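Local coordinates for putative alkaline phosphatase (Pseudomonas fluorescens, PDB 4F1V), which binds hydrogenphosphate with high affinity in a venus-flytrap cleft, probably as the periplasmic solute-binding subunit of an ABC phosphate importer, at residues A[111-116]-A[127-132]; A[153-158]-A[287-292]; A[327-330]-A[335-338]. All coordinates share one frame; numbering follows the deposited sequence.

Contact 1 of 3, residues A[111-116]-A[127-132]; sequences VQELCG and GISGSG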
loop_
_atom_site.group_PDB
_atom_site.type_symbol
_atom_site.label_atom_id
_atom_site.label_comp_id
_atom_site.label_asym_id
_atom_site.label_seq_id
_atom_site.Cartn_x
_atom_site.Cartn_y
_atom_site.Cartn_z
ATOM N N VAL A 111 11.783 -1.551 -17.992
ATOM C CA VAL A 111 11.987 -2.114 -16.653
ATOM C C VAL A 111 13.446 -2.115 -16.271
ATOM O O VAL A 111 13.825 -1.759 -15.131
ATOM C CB VAL A 111 11.321 -3.498 -16.558
ATOM C CG1 VAL A 111 11.731 -4.219 -15.273
ATOM C CG2 VAL A 111 9.807 -3.350 -16.649
ATOM N N GLN A 112 14.334 -2.448 -17.216
ATOM C CA GLN A 112 15.747 -2.430 -16.882
ATOM C C GLN A 112 16.279 -1.046 -16.595
ATOM O O GLN A 112 17.132 -0.856 -15.733
ATOM C CB GLN A 112 16.560 -3.176 -17.944
ATOM C CG GLN A 112 16.330 -4.668 -17.941
ATOM C CD GLN A 112 16.520 -5.289 -16.588
ATOM O OE1 GLN A 112 17.592 -5.138 -15.983
ATOM N NE2 GLN A 112 15.506 -5.929 -16.036
ATOM N N GLU A 113 15.744 -0.007 -17.313
ATOM C CA GLU A 113 16.147 1.345 -16.970
ATOM C C GLU A 113 15.656 1.728 -15.554
ATOM O O GLU A 113 16.369 2.397 -14.811
ATOM C CB GLU A 113 15.581 2.374 -17.969
ATOM C CG GLU A 113 16.368 2.382 -19.299
ATOM C CD GLU A 113 15.671 3.194 -20.408
ATOM O OE1 GLU A 113 16.375 3.546 -21.389
ATOM O OE2 GLU A 113 14.432 3.413 -20.293
ATOM N N LEU A 114 14.430 1.389 -15.190
ATOM C CA LEU A 114 13.925 1.623 -13.852
ATOM C C LEU A 114 14.882 0.996 -12.810
ATOM O O LEU A 114 15.277 1.638 -11.833
ATOM C CB LEU A 114 12.517 1.044 -13.725
ATOM C CG LEU A 114 11.878 1.168 -12.319
ATOM C CD1 LEU A 114 11.249 2.506 -12.088
ATOM C CD2 LEU A 114 10.821 0.079 -12.123
ATOM N N CYS A 115 15.212 -0.269 -13.039
ATOM C CA CYS A 115 16.174 -0.952 -12.155
ATOM C C CYS A 115 17.492 -0.154 -12.026
ATOM O O CYS A 115 17.988 -0.010 -10.920
ATOM C CB CYS A 115 16.459 -2.329 -12.721
ATOM S SG CYS A 115 15.020 -3.463 -12.659
ATOM N N GLY A 116 17.999 0.291 -13.153
ATOM C CA GLY A 116 19.264 1.033 -13.147
ATOM C C GLY A 116 19.175 2.366 -12.485
ATOM O O GLY A 116 20.134 2.797 -11.834
ATOM N N GLY A 127 20.934 8.802 -19.929
ATOM C CA GLY A 127 20.978 7.363 -19.856
ATOM C C GLY A 127 19.617 6.675 -19.913
ATOM O O GLY A 127 19.564 5.452 -19.868
ATOM N N ILE A 128 18.543 7.433 -20.013
ATOM C CA ILE A 128 17.185 6.950 -20.284
ATOM C C ILE A 128 16.958 7.201 -21.756
ATOM O O ILE A 128 16.990 8.350 -22.208
ATOM C CB ILE A 128 16.166 7.634 -19.378
ATOM C CG1 ILE A 128 16.415 7.375 -17.887
ATOM C CG2 ILE A 128 14.765 7.208 -19.821
ATOM C CD1 ILE A 128 15.617 8.273 -16.961
ATOM N N SER A 129 16.741 6.144 -22.552
ATOM C CA SER A 129 16.669 6.343 -23.968
ATOM C C SER A 129 15.436 7.134 -24.349
ATOM O O SER A 129 14.348 7.026 -23.765
ATOM C CB SER A 129 16.720 5.007 -24.705
ATOM O OG SER A 129 15.558 4.254 -24.477
ATOM N N GLY A 130 15.604 8.011 -25.385
ATOM C CA GLY A 130 14.492 8.790 -25.886
ATOM C C GLY A 130 13.959 9.858 -24.922
ATOM O O GLY A 130 12.856 10.319 -25.125
ATOM N N SER A 131 14.705 10.222 -23.899
ATOM C CA SER A 131 14.167 11.099 -22.830
ATOM C C SER A 131 14.086 12.568 -23.203
ATOM O O SER A 131 13.387 13.316 -22.522
ATOM C CB SER A 131 14.959 10.915 -21.535
ATOM O OG SER A 131 16.202 11.545 -21.724
ATOM N N GLY A 132 14.890 13.001 -24.165
ATOM C CA GLY A 132 15.046 14.372 -24.497
ATOM C C GLY A 132 15.713 15.214 -23.460
ATOM O O GLY A 132 15.806 16.446 -23.592
HETATM O O HOH W 1 19.013 3.345 -21.619
#
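Glu113, on helix 111-119, reaches across to Gly127, Ile128 and Ser129 in the loop that leads toward strand 138-142. Its CG stands beside the backbone N and anti to the carbonyl carbon (chi1 -77°), and the extended chain beyond CG carries the carboxylate to the loop. At Gly127 the meeting is through water: water 1 donates to Glu113 OE1 at 2.7 Å and to Gly127 O at 2.8 Å, bridging the acid and a backbone carbonyl. Ile128 adds apolar cover, its CG2 lying 3.8 Å from Glu113 OE2 as the two side chains cross obliquely. Next comes the direct bond: Ser129 N donates to Glu113 OE1 at 2.9 Å, almost perfectly straight at 178°, though it meets the oxygen from above the carboxylate, 39° out of its plane. From Ile128 to Ser131 the chain makes a type II beta turn, with Gly130 at the position where positive phi is expected; the closing bond, Ser131 N to Ile128 O, is weak. Lys231 forms a salt bridge with Glu113 OE2 and also hydrogen-bonds Ser129 OG. A glutamine in place of Glu113 would probably leave Lys231 without its charged mate. With amide, water and ammonium gathered round it, the carboxylate is likely to stay ionised, and it ties Ser129, the second residue of the turn, to the helix.

Contact 2 of 3, residues A[153-158]-A[287-292]; sequences TRFLNA and GYPILG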
loop_
_atom_site.group_PDB
_atom_site.type_symbol
_atom_site.label_atom_id
_atom_site.label_comp_id
_atom_site.label_asym_id
_atom_site.label_seq_id
_atom_site.Cartn_x
_atom_site.Cartn_y
_atom_site.Cartn_z
ATOM N N THR A 153 9.638 -2.349 -3.735
ATOM C CA THR A 153 10.774 -3.276 -3.663
ATOM C C THR A 153 10.368 -4.697 -3.975
ATOM O O THR A 153 11.206 -5.467 -4.461
ATOM C CB THR A 153 11.538 -3.168 -2.338
ATOM O OG1 THR A 153 10.698 -3.567 -1.218
ATOM C CG2 THR A 153 12.139 -1.812 -2.132
ATOM N N ARG A 154 9.100 -5.093 -3.803
ATOM C CA ARG A 154 8.654 -6.389 -4.356
ATOM C C ARG A 154 8.910 -6.445 -5.848
ATOM O O ARG A 154 9.333 -7.479 -6.408
ATOM C CB ARG A 154 7.177 -6.647 -4.028
ATOM C CG ARG A 154 6.960 -6.993 -2.537
ATOM C CD ARG A 154 5.489 -7.380 -2.270
ATOM N NE ARG A 154 5.169 -7.551 -0.887
ATOM C CZ ARG A 154 5.636 -8.513 -0.081
ATOM N NH1 ARG A 154 6.307 -9.524 -0.582
ATOM N NH2 ARG A 154 5.299 -8.467 1.222
ATOM N N PHE A 155 8.594 -5.341 -6.559
ATOM C CA PHE A 155 8.729 -5.312 -8.029
ATOM C C PHE A 155 10.223 -5.367 -8.401
ATOM O O PHE A 155 10.665 -6.149 -9.254
ATOM C CB PHE A 155 8.048 -4.069 -8.602
ATOM C CG PHE A 155 8.128 -4.022 -10.101
ATOM C CD1 PHE A 155 7.254 -4.797 -10.852
ATOM C CD2 PHE A 155 9.023 -3.239 -10.806
ATOM C CE1 PHE A 155 7.267 -4.787 -12.238
ATOM C CE2 PHE A 155 9.070 -3.223 -12.200
ATOM C CZ PHE A 155 8.187 -3.994 -12.903
ATOM N N LEU A 156 11.054 -4.528 -7.747
ATOM C CA LEU A 156 12.481 -4.519 -8.040
ATOM C C LEU A 156 13.100 -5.900 -7.742
ATOM O O LEU A 156 13.942 -6.401 -8.501
ATOM C CB LEU A 156 13.184 -3.432 -7.236
ATOM C CG LEU A 156 12.699 -1.998 -7.460
ATOM C CD1 LEU A 156 13.493 -1.069 -6.544
ATOM C CD2 LEU A 156 12.798 -1.559 -8.920
ATOM N N ASN A 157 12.683 -6.525 -6.628
ATOM C CA ASN A 157 13.188 -7.832 -6.252
ATOM C C ASN A 157 12.867 -8.869 -7.365
ATOM O O ASN A 157 13.669 -9.748 -7.655
ATOM C CB ASN A 157 12.597 -8.231 -4.893
ATOM C CG ASN A 157 12.861 -9.662 -4.539
ATOM O OD1 ASN A 157 12.022 -10.541 -4.766
ATOM N ND2 ASN A 157 14.024 -9.936 -3.947
ATOM N N ALA A 158 11.684 -8.751 -7.951
ATOM C CA ALA A 158 11.233 -9.702 -8.935
ATOM C C ALA A 158 11.843 -9.500 -10.340
ATOM O O ALA A 158 11.925 -10.444 -11.108
ATOM C CB ALA A 158 9.724 -9.650 -9.072
ATOM N N GLY A 287 -0.698 -4.100 -19.674
ATOM C CA GLY A 287 -0.961 -2.959 -18.841
ATOM C C GLY A 287 0.298 -2.469 -18.098
ATOM O O GLY A 287 1.417 -2.680 -18.535
ATOM N N TYR A 288 0.038 -1.746 -17.007
ATOM C CA TYR A 288 1.127 -1.171 -16.224
ATOM C C TYR A 288 1.652 -2.223 -15.217
ATOM O O TYR A 288 0.838 -2.892 -14.561
ATOM C CB TYR A 288 0.601 0.049 -15.467
ATOM C CG TYR A 288 1.677 0.771 -14.700
ATOM C CD1 TYR A 288 2.522 1.672 -15.357
ATOM C CD2 TYR A 288 1.864 0.578 -13.321
ATOM C CE1 TYR A 288 3.515 2.370 -14.669
ATOM C CE2 TYR A 288 2.847 1.267 -12.621
ATOM C CZ TYR A 288 3.687 2.173 -13.286
ATOM O OH TYR A 288 4.627 2.916 -12.642
ATOM N N PRO A 289 2.954 -2.373 -15.062
ATOM C CA PRO A 289 3.458 -3.581 -14.375
ATOM C C PRO A 289 3.561 -3.488 -12.861
ATOM O O PRO A 289 3.688 -4.516 -12.208
ATOM C CB PRO A 289 4.826 -3.810 -15.017
ATOM C CG PRO A 289 5.277 -2.444 -15.437
ATOM C CD PRO A 289 4.039 -1.763 -15.919
ATOM N N ILE A 290 3.653 -2.260 -12.264
ATOM C CA ILE A 290 3.949 -2.142 -10.846
ATOM C C ILE A 290 2.697 -1.913 -10.052
ATOM O O ILE A 290 2.030 -0.845 -10.195
ATOM C CB ILE A 290 4.965 -1.017 -10.515
ATOM C CG1 ILE A 290 6.077 -0.881 -11.584
ATOM C CG2 ILE A 290 5.572 -1.283 -9.139
ATOM C CD1 ILE A 290 7.042 0.246 -11.306
ATOM N N LEU A 291 2.284 -2.863 -9.216
ATOM C CA LEU A 291 0.988 -2.821 -8.537
ATOM C C LEU A 291 1.059 -3.668 -7.244
ATOM O O LEU A 291 1.987 -4.463 -7.027
ATOM C CB LEU A 291 -0.166 -3.253 -9.438
ATOM C CG LEU A 291 -0.377 -4.766 -9.614
ATOM C CD1 LEU A 291 -1.528 -5.007 -10.586
ATOM C CD2 LEU A 291 0.857 -5.519 -10.102
ATOM N N GLY A 292 -0.004 -3.540 -6.434
ATOM C CA GLY A 292 -0.212 -4.398 -5.258
ATOM C C GLY A 292 -1.428 -3.951 -4.500
ATOM O O GLY A 292 -2.296 -3.271 -5.078
#
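Phe155 and Ile290 mark the closest approach of the backbones, CA to CA 6.4 Å, where a turn of helix 147-159 passes the loop leading into strand 291-299. No hydrogen bond crosses this gap; the Phe155 ring fills it. With its CG anti to the backbone N (chi1 -178°), the ring projects off the helix and over Ile290. The contact is a CH-pi one: Ile290 CG1 sits 3.8 Å from the centre of the Phe155 ring, only 8° off its normal. The two branches of the isoleucine divide the work, since CG2 reaches back to Phe155 CB at 3.8 Å while CD1 lies 4.0 Å from Phe155 CD2. Farther out along the ring, Phe155 CE1 meets Pro289 CB at 3.8 Å, and Pro289 O approaches that same ring atom obliquely at 3.6 Å. Tyr283 adds an edge-to-face ring contact with Phe155, and helix 111-119 also covers the phenylalanine. The backbone of Ile290 is hydrogen-bonded to Val95 and that of Gly292 to Thr93. These bonds lay the segment beside strand 85-94 and its exit at Val95, and the apolar patch joins helices 111-119 and 147-159 to the loop that enters strand 291-299.

Contact 3 of 3, residues A[327-330]-A[335-338]; sequences AAIT and VPLP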
loop_
_atom_site.group_PDB
_atom_site.type_symbol
_atom_site.label_atom_id
_atom_site.label_comp_id
_atom_site.label_asym_id
_atom_site.label_seq_id
_atom_site.Cartn_x
_atom_site.Cartn_y
_atom_site.Cartn_z
ATOM N N ALA A 327 -16.882 4.407 -5.568
ATOM C CA ALA A 327 -16.675 5.642 -6.318
ATOM C C ALA A 327 -15.506 6.460 -5.719
ATOM O O ALA A 327 -14.628 6.941 -6.462
ATOM C CB ALA A 327 -17.938 6.481 -6.399
ATOM N N ALA A 328 -15.475 6.577 -4.384
ATOM C CA ALA A 328 -14.374 7.287 -3.716
ATOM C C ALA A 328 -13.037 6.594 -3.952
ATOM O O ALA A 328 -12.007 7.259 -4.098
ATOM C CB ALA A 328 -14.649 7.391 -2.222
ATOM N N ILE A 329 -13.036 5.262 -3.966
ATOM C CA ILE A 329 -11.830 4.497 -4.282
ATOM C C ILE A 329 -11.274 4.947 -5.629
ATOM O O ILE A 329 -10.076 5.267 -5.762
ATOM C CB ILE A 329 -12.132 3.006 -4.170
ATOM C CG1 ILE A 329 -12.362 2.597 -2.708
ATOM C CG2 ILE A 329 -11.017 2.186 -4.807
ATOM C CD1 ILE A 329 -12.977 1.238 -2.494
ATOM N N THR A 330 -12.121 4.961 -6.673
ATOM C CA THR A 330 -11.652 5.364 -7.990
ATOM C C THR A 330 -11.173 6.832 -8.016
ATOM O O THR A 330 -10.206 7.152 -8.720
ATOM C CB THR A 330 -12.699 5.161 -9.096
ATOM O OG1 THR A 330 -13.813 6.140 -8.944
ATOM C CG2 THR A 330 -13.290 3.753 -9.157
ATOM N N VAL A 335 -8.073 0.957 -7.203
ATOM C CA VAL A 335 -8.906 -0.057 -7.863
ATOM C C VAL A 335 -9.822 -0.730 -6.840
ATOM O O VAL A 335 -9.333 -1.362 -5.883
ATOM C CB VAL A 335 -8.018 -1.123 -8.555
ATOM C CG1 VAL A 335 -8.875 -2.164 -9.238
ATOM C CG2 VAL A 335 -7.070 -0.504 -9.569
ATOM N N PRO A 336 -11.132 -0.656 -7.032
ATOM C CA PRO A 336 -12.073 -1.403 -6.167
ATOM C C PRO A 336 -11.833 -2.904 -6.241
ATOM O O PRO A 336 -11.320 -3.461 -7.237
ATOM C CB PRO A 336 -13.437 -1.055 -6.760
ATOM C CG PRO A 336 -13.211 0.286 -7.403
ATOM C CD PRO A 336 -11.852 0.227 -8.016
ATOM N N LEU A 337 -12.174 -3.587 -5.155
ATOM C CA LEU A 337 -12.126 -5.025 -5.165
ATOM C C LEU A 337 -13.292 -5.590 -5.965
ATOM O O LEU A 337 -14.428 -5.063 -5.930
ATOM C CB LEU A 337 -12.222 -5.615 -3.747
ATOM C CG LEU A 337 -11.076 -5.130 -2.807
ATOM C CD1 LEU A 337 -11.195 -5.807 -1.459
ATOM C CD2 LEU A 337 -9.689 -5.315 -3.392
ATOM N N PRO A 338 -13.068 -6.703 -6.707
ATOM C CA PRO A 338 -14.126 -7.433 -7.385
ATOM C C PRO A 338 -15.268 -7.764 -6.430
ATOM O O PRO A 338 -15.144 -8.026 -5.243
ATOM C CB PRO A 338 -13.421 -8.674 -7.927
ATOM C CG PRO A 338 -11.994 -8.260 -8.149
ATOM C CD PRO A 338 -11.748 -7.294 -6.994
#
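Ile329 and Thr330 of helix 326-331 pack on Pro336 across a helix-loop-helix connection, in which the chain leaves one short helix, reverses direction alongside it and enters helix 339-349. This is a late element of the venus-flytrap binding-protein fold. The closest atom is Ile329 CG2, which comes 3.6 Å from Pro336 N and 3.8 Å from Val335 C, so the methyl rests on the peptide link as much as on the proline ring. It also lies 3.9 Å from Pro336 CD. Ile329 puts this branch there by holding CG2 anti to its backbone N, with CG1 anti to the carbonyl carbon (chi1 -69°). Thr330 adds a second methyl: its CG2 stands 3.9 Å from Pro336 CG, and the two side chains cross at a slant. Thr330 and Pro336 each have a second conformer, so the distances to the proline ring, including the one from Ile329 CG2, hold for the conformers modelled here. No hydrogen bond joins the two segments; methyl groups meet the proline ring and the peptide before it.

One shell further out, Leu14 of helix 12-15 and Phe334 touch Ile329 as well. The CA–CB bond of Val335 points away from helix 326-331, and its side chain packs on Ser248 and Ile251 of helix 248-252, while its backbone is hydrogen-bonded to Gly92 on strand 85-94. At the far end Pro338 occupies the N-cap position of helix 339-349, and Leu337 O receives a hydrogen bond from Lys342 NZ in that helix. On the other side of the contact, the modelled Thr330 turns its OG1 back onto its own helix, donating to Ala327 O at 2.7 Å with a C=O...donor angle of 130°.

Going from the N terminus, the three contacts come in series; none nests in or crosses another. Contact 1 closes a short loop that runs from helix 111-119 toward strand 138-142. Contact 2 then spans 128 intervening residues, bringing helix 147-159 to the entry of strand 291-299, and contact 3 closes the tight return between helices 326-331 and 339-349. Contacts 1 and 2 touch directly: Leu114 CD2 lies 3.7 Å from Phe155 CE2 and 3.9 Å from Ile290 CD1, although Leu114 has a second conformer. Contact 3 stands apart, its nearest atoms about 7 Å from contact 2, yet both meet strand 85-94 through backbone hydrogen bonds.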